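Local coordinates for sulfur oxygenase/reductase (PDB 6QPA), which probably catalyses the oxygen-dependent disproportionation of elemental sulfur as an oxygenase and reductase, using an iron ion bound in each subunit, at residues I162-M168 and L290-Y296; M193-M199 and Y253-W259. The contacts are given in a common frame with arbitrary orientation. Residues are numbered along the deposited sequence.

Contact 1. Residues I162-M168 and L290-Y296; sequences IGDHWVM and LDKGPYY
A classic beta bulge coincides with the corner at Asp291-Lys292, and pairing continues on both sides. Ile162-Val167 runs extended at 160° to Gly293-Tyr296, the short axes approaching to 4.3 Å. Asp291 and Lys292 both face Trp166: Trp166 O accepts Asp291 N (2.7 Å) and Lys292 N (3.2 Å), and Trp166 N donates to Lys292 O (3.0 Å). Asp164 N reaches Tyr295 O at 2.7 Å, and a cis peptide precedes Pro294. Trp166, most covered here (94 Å²), takes chi1 m with chi2 near 13°. An all-trans Lys292 lies across its indole, CD 3.7 Å and NZ 4.3 Å from the six-membered ring centroid, combining CH-pi and cation-pi contact; it makes a further cation-pi contact with Trp115 of a second subunit. Leu290 brings CD2 to 4.0 Å from Val167 CG2 and CD1 to 3.8 Å from His165 CD2. His165 turns its edge to Tyr296 in an offset edge-to-face pair, planes at 87°, and one water lies 2.7 Å from both His165 NE2 and Tyr296 OH. Tyr296 covers Gly163 CA, 3.6 Å from the ring centroid, where a CB would clash. Two faces are thus held differently: a lysine charge shared between tryptophans of two subunits, and a water-bridged aromatic pair.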
loop_
_atom_site.group_PDB
_atom_site.type_symbol
_atom_site.label_atom_id
_atom_site.label_comp_id
_atom_site.label_asym_id
_atom_site.label_seq_id
_atom_site.Cartn_x
_atom_site.Cartn_y
_atom_site.Cartn_z
ATOM N N ILE A 162 -4.774 -29.278 -44.432
ATOM C CA ILE A 162 -4.258 -30.510 -45.034
ATOM C C ILE A 162 -4.959 -31.702 -44.391
ATOM O O ILE A 162 -4.859 -31.902 -43.171
ATOM C CB ILE A 162 -2.738 -30.644 -44.883
ATOM C CG1 ILE A 162 -2.030 -29.428 -45.501
ATOM C CG2 ILE A 162 -2.267 -31.950 -45.560
ATOM C CD1 ILE A 162 -0.503 -29.473 -45.354
ATOM N N GLY A 163 -5.666 -32.481 -45.205
ATOM C CA GLY A 163 -6.344 -33.675 -44.745
ATOM C C GLY A 163 -5.525 -34.923 -45.021
ATOM O O GLY A 163 -5.222 -35.234 -46.172
ATOM N N ASP A 164 -5.161 -35.631 -43.948
ATOM C CA ASP A 164 -4.338 -36.827 -44.031
ATOM C C ASP A 164 -5.230 -38.058 -44.230
ATOM O O ASP A 164 -6.092 -38.357 -43.396
ATOM C CB ASP A 164 -3.491 -36.957 -42.764
ATOM C CG ASP A 164 -2.334 -37.927 -42.935
ATOM O OD1 ASP A 164 -2.382 -38.734 -43.876
ATOM O OD2 ASP A 164 -1.363 -37.875 -42.155
ATOM N N HIS A 165 -5.013 -38.781 -45.323
ATOM C CA HIS A 165 -5.788 -39.973 -45.636
ATOM C C HIS A 165 -4.837 -41.122 -45.932
ATOM O O HIS A 165 -3.905 -40.961 -46.729
ATOM C CB HIS A 165 -6.688 -39.760 -46.854
ATOM C CG HIS A 165 -7.628 -38.604 -46.740
ATOM N ND1 HIS A 165 -7.213 -37.290 -46.804
ATOM C CD2 HIS A 165 -8.976 -38.568 -46.593
ATOM C CE1 HIS A 165 -8.261 -36.492 -46.681
ATOM N NE2 HIS A 165 -9.345 -37.241 -46.557
ATOM N N TRP A 166 -5.069 -42.273 -45.304
ATOM C CA TRP A 166 -4.424 -43.519 -45.707
ATOM C C TRP A 166 -5.468 -44.375 -46.406
ATOM O O TRP A 166 -6.496 -44.707 -45.809
ATOM C CB TRP A 166 -3.835 -44.284 -44.525
ATOM C CG TRP A 166 -2.748 -43.599 -43.761
ATOM C CD1 TRP A 166 -2.372 -42.277 -43.830
ATOM C CD2 TRP A 166 -1.890 -44.207 -42.785
ATOM N NE1 TRP A 166 -1.339 -42.038 -42.958
ATOM C CE2 TRP A 166 -1.020 -43.201 -42.307
ATOM C CE3 TRP A 166 -1.770 -45.504 -42.276
ATOM C CZ2 TRP A 166 -0.044 -43.453 -41.344
ATOM C CZ3 TRP A 166 -0.802 -45.755 -41.320
ATOM C CH2 TRP A 166 0.042 -44.731 -40.855
ATOM N N VAL A 167 -5.185 -44.759 -47.655
ATOM C CA VAL A 167 -6.158 -45.389 -48.536
ATOM C C VAL A 167 -5.932 -46.895 -48.560
ATOM O O VAL A 167 -4.781 -47.356 -48.580
ATOM C CB VAL A 167 -6.082 -44.774 -49.953
ATOM C CG1 VAL A 167 -6.918 -45.586 -50.961
ATOM C CG2 VAL A 167 -6.574 -43.319 -49.903
ATOM N N MET A 168 -7.038 -47.660 -48.516
ATOM C CA MET A 168 -6.968 -49.118 -48.585
ATOM C C MET A 168 -6.295 -49.566 -49.871
ATOM O O MET A 168 -6.526 -49.002 -50.943
ATOM C CB MET A 168 -8.357 -49.747 -48.506
ATOM C CG MET A 168 -9.097 -49.359 -47.225
ATOM S SD MET A 168 -10.869 -49.706 -47.326
ATOM C CE MET A 168 -10.870 -51.510 -47.321
ATOM N N LEU A 290 -10.819 -45.694 -46.987
ATOM C CA LEU A 290 -9.757 -45.291 -46.084
ATOM C C LEU A 290 -9.431 -46.374 -45.072
ATOM O O LEU A 290 -10.328 -47.001 -44.499
ATOM C CB LEU A 290 -10.144 -44.022 -45.331
ATOM C CG LEU A 290 -10.446 -42.800 -46.182
ATOM C CD1 LEU A 290 -10.725 -41.610 -45.233
ATOM C CD2 LEU A 290 -9.276 -42.510 -47.115
ATOM N N ASP A 291 -8.135 -46.576 -44.851
ATOM C CA ASP A 291 -7.670 -47.249 -43.643
ATOM C C ASP A 291 -7.552 -46.292 -42.471
ATOM O O ASP A 291 -7.710 -46.701 -41.316
ATOM C CB ASP A 291 -6.314 -47.893 -43.887
ATOM C CG ASP A 291 -6.432 -49.246 -44.530
ATOM O OD1 ASP A 291 -7.421 -49.938 -44.241
ATOM O OD2 ASP A 291 -5.552 -49.611 -45.332
ATOM N N LYS A 292 -7.232 -45.038 -42.738
ATOM C CA LYS A 292 -6.987 -44.088 -41.666
ATOM C C LYS A 292 -7.448 -42.704 -42.091
ATOM O O LYS A 292 -7.242 -42.299 -43.239
ATOM C CB LYS A 292 -5.494 -44.061 -41.300
ATOM C CG LYS A 292 -5.159 -43.196 -40.076
ATOM C CD LYS A 292 -3.681 -43.339 -39.683
ATOM C CE LYS A 292 -3.407 -42.651 -38.344
ATOM N NZ LYS A 292 -2.021 -42.912 -37.923
ATOM N N GLY A 293 -8.019 -41.963 -41.153
ATOM C CA GLY A 293 -8.415 -40.603 -41.423
ATOM C C GLY A 293 -9.899 -40.488 -41.718
ATOM O O GLY A 293 -10.673 -41.436 -41.529
ATOM N N PRO A 294 -10.326 -39.309 -42.200
ATOM C CA PRO A 294 -9.443 -38.161 -42.450
ATOM C C PRO A 294 -9.065 -37.404 -41.178
ATOM O O PRO A 294 -9.804 -37.439 -40.206
ATOM C CB PRO A 294 -10.277 -37.265 -43.370
ATOM C CG PRO A 294 -11.691 -37.610 -43.047
ATOM C CD PRO A 294 -11.724 -39.036 -42.581
ATOM N N TYR A 295 -7.899 -36.760 -41.193
ATOM C CA TYR A 295 -7.454 -35.882 -40.118
ATOM C C TYR A 295 -6.997 -34.572 -40.751
ATOM O O TYR A 295 -6.134 -34.574 -41.636
ATOM C CB TYR A 295 -6.318 -36.524 -39.314
ATOM C CG TYR A 295 -5.898 -35.726 -38.078
ATOM C CD1 TYR A 295 -6.661 -35.753 -36.918
ATOM C CD2 TYR A 295 -4.723 -34.971 -38.073
ATOM C CE1 TYR A 295 -6.272 -35.042 -35.778
ATOM C CE2 TYR A 295 -4.327 -34.268 -36.952
ATOM C CZ TYR A 295 -5.105 -34.295 -35.810
ATOM O OH TYR A 295 -4.693 -33.593 -34.704
ATOM N N TYR A 296 -7.585 -33.461 -40.324
ATOM C CA TYR A 296 -7.339 -32.166 -40.942
ATOM C C TYR A 296 -6.547 -31.278 -39.989
ATOM O O TYR A 296 -7.030 -30.958 -38.898
ATOM C CB TYR A 296 -8.665 -31.512 -41.324
ATOM C CG TYR A 296 -9.209 -32.062 -42.634
ATOM C CD1 TYR A 296 -8.775 -31.549 -43.839
ATOM C CD2 TYR A 296 -10.116 -33.106 -42.662
ATOM C CE1 TYR A 296 -9.230 -32.013 -45.036
ATOM C CE2 TYR A 296 -10.585 -33.600 -43.879
ATOM C CZ TYR A 296 -10.126 -33.043 -45.064
ATOM O OH TYR A 296 -10.543 -33.487 -46.305
HETATM O O HOH W 1 -11.692 -35.912 -46.422
#

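Contact 2. Residues M193-M199 and Y253-W259; sequences MVGWMIM and YLVHIEW
Antiparallel pairing sorts side chains onto two faces, and here it is regular from Gly195 to Met199, with a bulge at the Met193 end. Met193-Met199 and Tyr253-Trp259 run at 169°, their axes approaching to 4.6 Å. Met197 with His256 and Met199 with Leu254 are hydrogen-bonded pairs: Met197 N to His256 O is 2.8 Å and Leu254 N to Met199 O is 2.7 Å. Val194 and Gly195 both face Glu258 in a classic bulge. Val194, with phi/psi of -89/-42°, sends N to Glu258 O at 2.8 Å; Gly195 N also reaches Glu258 O, a weak bond at 3.4 Å, and Gly195 O accepts Glu258 N (2.9 Å).

On one face, Met193 (chi1 -138°, between wells) lays CG over the Trp259 indole (chi1 m), 3.8 Å from the six-membered ring centroid, and places CE 3.8 Å from Ile257 CG2. Trp196 is p, its indole leading away from the partner strand. Ile198 (chi1 m) sets CG2 3.9 Å from CD2 of Tyr253, which points sideways. On the other face, Met197 (t, t, p) curls CE over the His256 imidazole, 3.9 Å from its centroid. Met199 (m, t, m) bends CE to within 3.7 Å of Leu254 CB. His256 in t lets NE2 donate to Glu258 OE1 at 2.7 Å; Glu258 also forms salt bridges with Arg309 and Arg158. Helix 172-189 packs against Met193, Ile198 and Trp259, while Met197, Met199 and Leu254 meet strand 7-15 on the inner face of the curled sheet, consistent with a barrel interior. Such a sheet with helices outside is characteristic of the dimeric alpha-beta barrel clan.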
loop_
_atom_site.group_PDB
_atom_site.type_symbol
_atom_site.label_atom_id
_atom_site.label_comp_id
_atom_site.label_asym_id
_atom_site.label_seq_id
_atom_site.Cartn_x
_atom_site.Cartn_y
_atom_site.Cartn_z
ATOM N N MET A 193 -14.222 -21.050 -50.260
ATOM C CA MET A 193 -13.356 -22.115 -50.769
ATOM C C MET A 193 -12.438 -21.553 -51.844
ATOM O O MET A 193 -12.883 -21.261 -52.952
ATOM C CB MET A 193 -14.226 -23.228 -51.341
ATOM C CG MET A 193 -13.778 -24.615 -51.019
ATOM S SD MET A 193 -12.490 -25.086 -52.145
ATOM C CE MET A 193 -12.692 -26.882 -52.073
ATOM N N VAL A 194 -11.149 -21.468 -51.547
ATOM C CA VAL A 194 -10.218 -20.802 -52.448
ATOM C C VAL A 194 -9.639 -21.765 -53.479
ATOM O O VAL A 194 -9.532 -21.428 -54.663
ATOM C CB VAL A 194 -9.107 -20.130 -51.622
ATOM C CG1 VAL A 194 -8.006 -19.647 -52.550
ATOM C CG2 VAL A 194 -9.697 -18.972 -50.807
ATOM N N GLY A 195 -9.284 -22.976 -53.071
ATOM C CA GLY A 195 -8.689 -23.906 -54.017
ATOM C C GLY A 195 -8.335 -25.213 -53.348
ATOM O O GLY A 195 -8.505 -25.386 -52.142
ATOM N N TRP A 196 -7.842 -26.152 -54.154
ATOM C CA TRP A 196 -7.531 -27.455 -53.593
ATOM C C TRP A 196 -6.520 -28.187 -54.462
ATOM O O TRP A 196 -6.317 -27.872 -55.636
ATOM C CB TRP A 196 -8.797 -28.304 -53.413
ATOM C CG TRP A 196 -9.566 -28.536 -54.684
ATOM C CD1 TRP A 196 -10.640 -27.821 -55.146
ATOM C CD2 TRP A 196 -9.314 -29.561 -55.660
ATOM N NE1 TRP A 196 -11.081 -28.348 -56.348
ATOM C CE2 TRP A 196 -10.285 -29.418 -56.679
ATOM C CE3 TRP A 196 -8.377 -30.599 -55.754
ATOM C CZ2 TRP A 196 -10.335 -30.268 -57.789
ATOM C CZ3 TRP A 196 -8.422 -31.445 -56.870
ATOM C CH2 TRP A 196 -9.397 -31.274 -57.871
ATOM N N MET A 197 -5.962 -29.240 -53.880
ATOM C CA MET A 197 -4.960 -30.067 -54.537
ATOM C C MET A 197 -4.972 -31.433 -53.865
ATOM O O MET A 197 -5.082 -31.519 -52.639
ATOM C CB MET A 197 -3.582 -29.375 -54.441
ATOM C CG MET A 197 -2.380 -30.115 -54.907
ATOM S SD MET A 197 -0.952 -28.980 -55.020
ATOM C CE MET A 197 -0.751 -28.474 -53.305
ATOM N N ILE A 198 -4.917 -32.494 -54.668
ATOM C CA ILE A 198 -4.820 -33.861 -54.167
ATOM C C ILE A 198 -3.387 -34.332 -54.366
ATOM O O ILE A 198 -2.896 -34.379 -55.499
ATOM C CB ILE A 198 -5.796 -34.799 -54.890
ATOM C CG1 ILE A 198 -7.243 -34.374 -54.630
ATOM C CG2 ILE A 198 -5.532 -36.257 -54.456
ATOM C CD1 ILE A 198 -8.241 -35.040 -55.544
ATOM N N MET A 199 -2.718 -34.707 -53.284
ATOM C CA MET A 199 -1.307 -35.077 -53.338
ATOM C C MET A 199 -1.147 -36.506 -52.857
ATOM O O MET A 199 -1.615 -36.844 -51.762
ATOM C CB MET A 199 -0.470 -34.142 -52.476
ATOM C CG MET A 199 -0.537 -32.693 -52.892
ATOM S SD MET A 199 0.533 -31.614 -51.885
ATOM C CE MET A 199 -0.315 -31.690 -50.322
ATOM N N TYR A 253 -2.495 -40.067 -48.934
ATOM C CA TYR A 253 -2.887 -38.902 -49.711
ATOM C C TYR A 253 -3.043 -37.716 -48.781
ATOM O O TYR A 253 -3.673 -37.839 -47.722
ATOM C CB TYR A 253 -4.206 -39.137 -50.452
ATOM C CG TYR A 253 -4.118 -40.074 -51.649
ATOM C CD1 TYR A 253 -4.140 -41.446 -51.488
ATOM C CD2 TYR A 253 -4.061 -39.569 -52.946
ATOM C CE1 TYR A 253 -4.080 -42.305 -52.593
ATOM C CE2 TYR A 253 -4.006 -40.414 -54.062
ATOM C CZ TYR A 253 -4.011 -41.778 -53.878
ATOM O OH TYR A 253 -3.980 -42.605 -54.981
ATOM N N LEU A 254 -2.488 -36.572 -49.180
ATOM C CA LEU A 254 -2.713 -35.306 -48.494
ATOM C C LEU A 254 -3.653 -34.464 -49.334
ATOM O O LEU A 254 -3.352 -34.169 -50.496
ATOM C CB LEU A 254 -1.413 -34.550 -48.266
ATOM C CG LEU A 254 -0.463 -35.316 -47.366
ATOM C CD1 LEU A 254 0.770 -34.459 -47.064
ATOM C CD2 LEU A 254 -1.210 -35.675 -46.095
ATOM N N VAL A 255 -4.777 -34.069 -48.748
ATOM C CA VAL A 255 -5.750 -33.234 -49.434
ATOM C C VAL A 255 -5.537 -31.796 -48.971
ATOM O O VAL A 255 -5.860 -31.439 -47.835
ATOM C CB VAL A 255 -7.179 -33.726 -49.178
ATOM C CG1 VAL A 255 -8.194 -32.747 -49.780
ATOM C CG2 VAL A 255 -7.349 -35.142 -49.765
ATOM N N HIS A 256 -5.018 -30.961 -49.867
ATOM C CA HIS A 256 -4.644 -29.579 -49.567
ATOM C C HIS A 256 -5.804 -28.675 -49.976
ATOM O O HIS A 256 -6.197 -28.674 -51.144
ATOM C CB HIS A 256 -3.352 -29.250 -50.319
ATOM C CG HIS A 256 -2.960 -27.801 -50.327
ATOM N ND1 HIS A 256 -1.751 -27.364 -49.831
ATOM C CD2 HIS A 256 -3.557 -26.711 -50.865
ATOM C CE1 HIS A 256 -1.641 -26.062 -50.018
ATOM N NE2 HIS A 256 -2.720 -25.642 -50.652
ATOM N N ILE A 257 -6.397 -27.967 -49.013
ATOM C CA ILE A 257 -7.530 -27.084 -49.295
ATOM C C ILE A 257 -7.251 -25.701 -48.726
ATOM O O ILE A 257 -6.941 -25.559 -47.537
ATOM C CB ILE A 257 -8.853 -27.621 -48.724
ATOM C CG1 ILE A 257 -8.994 -29.127 -48.999
ATOM C CG2 ILE A 257 -10.014 -26.846 -49.338
ATOM C CD1 ILE A 257 -10.187 -29.749 -48.333
ATOM N N GLU A 258 -7.432 -24.683 -49.556
ATOM C CA GLU A 258 -7.233 -23.307 -49.146
ATOM C C GLU A 258 -8.582 -22.644 -48.935
ATOM O O GLU A 258 -9.543 -22.896 -49.676
ATOM C CB GLU A 258 -6.400 -22.540 -50.176
ATOM C CG GLU A 258 -5.122 -23.279 -50.468
ATOM C CD GLU A 258 -4.056 -22.475 -51.190
ATOM O OE1 GLU A 258 -2.923 -22.981 -51.224
ATOM O OE2 GLU A 258 -4.321 -21.370 -51.713
ATOM N N TRP A 259 -8.649 -21.832 -47.884
ATOM C CA TRP A 259 -9.875 -21.191 -47.443
ATOM C C TRP A 259 -9.577 -19.743 -47.092
ATOM O O TRP A 259 -8.451 -19.394 -46.722
ATOM C CB TRP A 259 -10.468 -21.892 -46.214
ATOM C CG TRP A 259 -10.850 -23.321 -46.422
ATOM C CD1 TRP A 259 -10.070 -24.418 -46.202
ATOM C CD2 TRP A 259 -12.118 -23.815 -46.870
ATOM N NE1 TRP A 259 -10.769 -25.565 -46.483
ATOM C CE2 TRP A 259 -12.031 -25.225 -46.898
ATOM C CE3 TRP A 259 -13.309 -23.206 -47.270
ATOM C CZ2 TRP A 259 -13.105 -26.044 -47.308
ATOM C CZ3 TRP A 259 -14.387 -24.027 -47.668
ATOM C CH2 TRP A 259 -14.271 -25.428 -47.673
#

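Overall arrangement
Followed from the N terminus, the chain lays down strand 159-167, passes through helix 172-189 and enters strand 193-204. Strand 251-259 then returns to pair with it, so contact 2 closes a loop of 53 residues. After three further helices, strand 290-305 comes back to strand 159-167, and contact 1 closes a longer loop of 121 residues that encloses the whole of contact 2. The loops therefore nest without crossing. Strands 159-167 and 251-259 are neighbours, joined by probable hydrogen bonds from Tyr253 N to His165 O and Gly163 N to Val255 O, both 2.8 Å. The order 193-204, 251-259, 159-167, 290-305 continues through 110-125 and 42-53, which 7-15 and 74-82 join, closing the barrel.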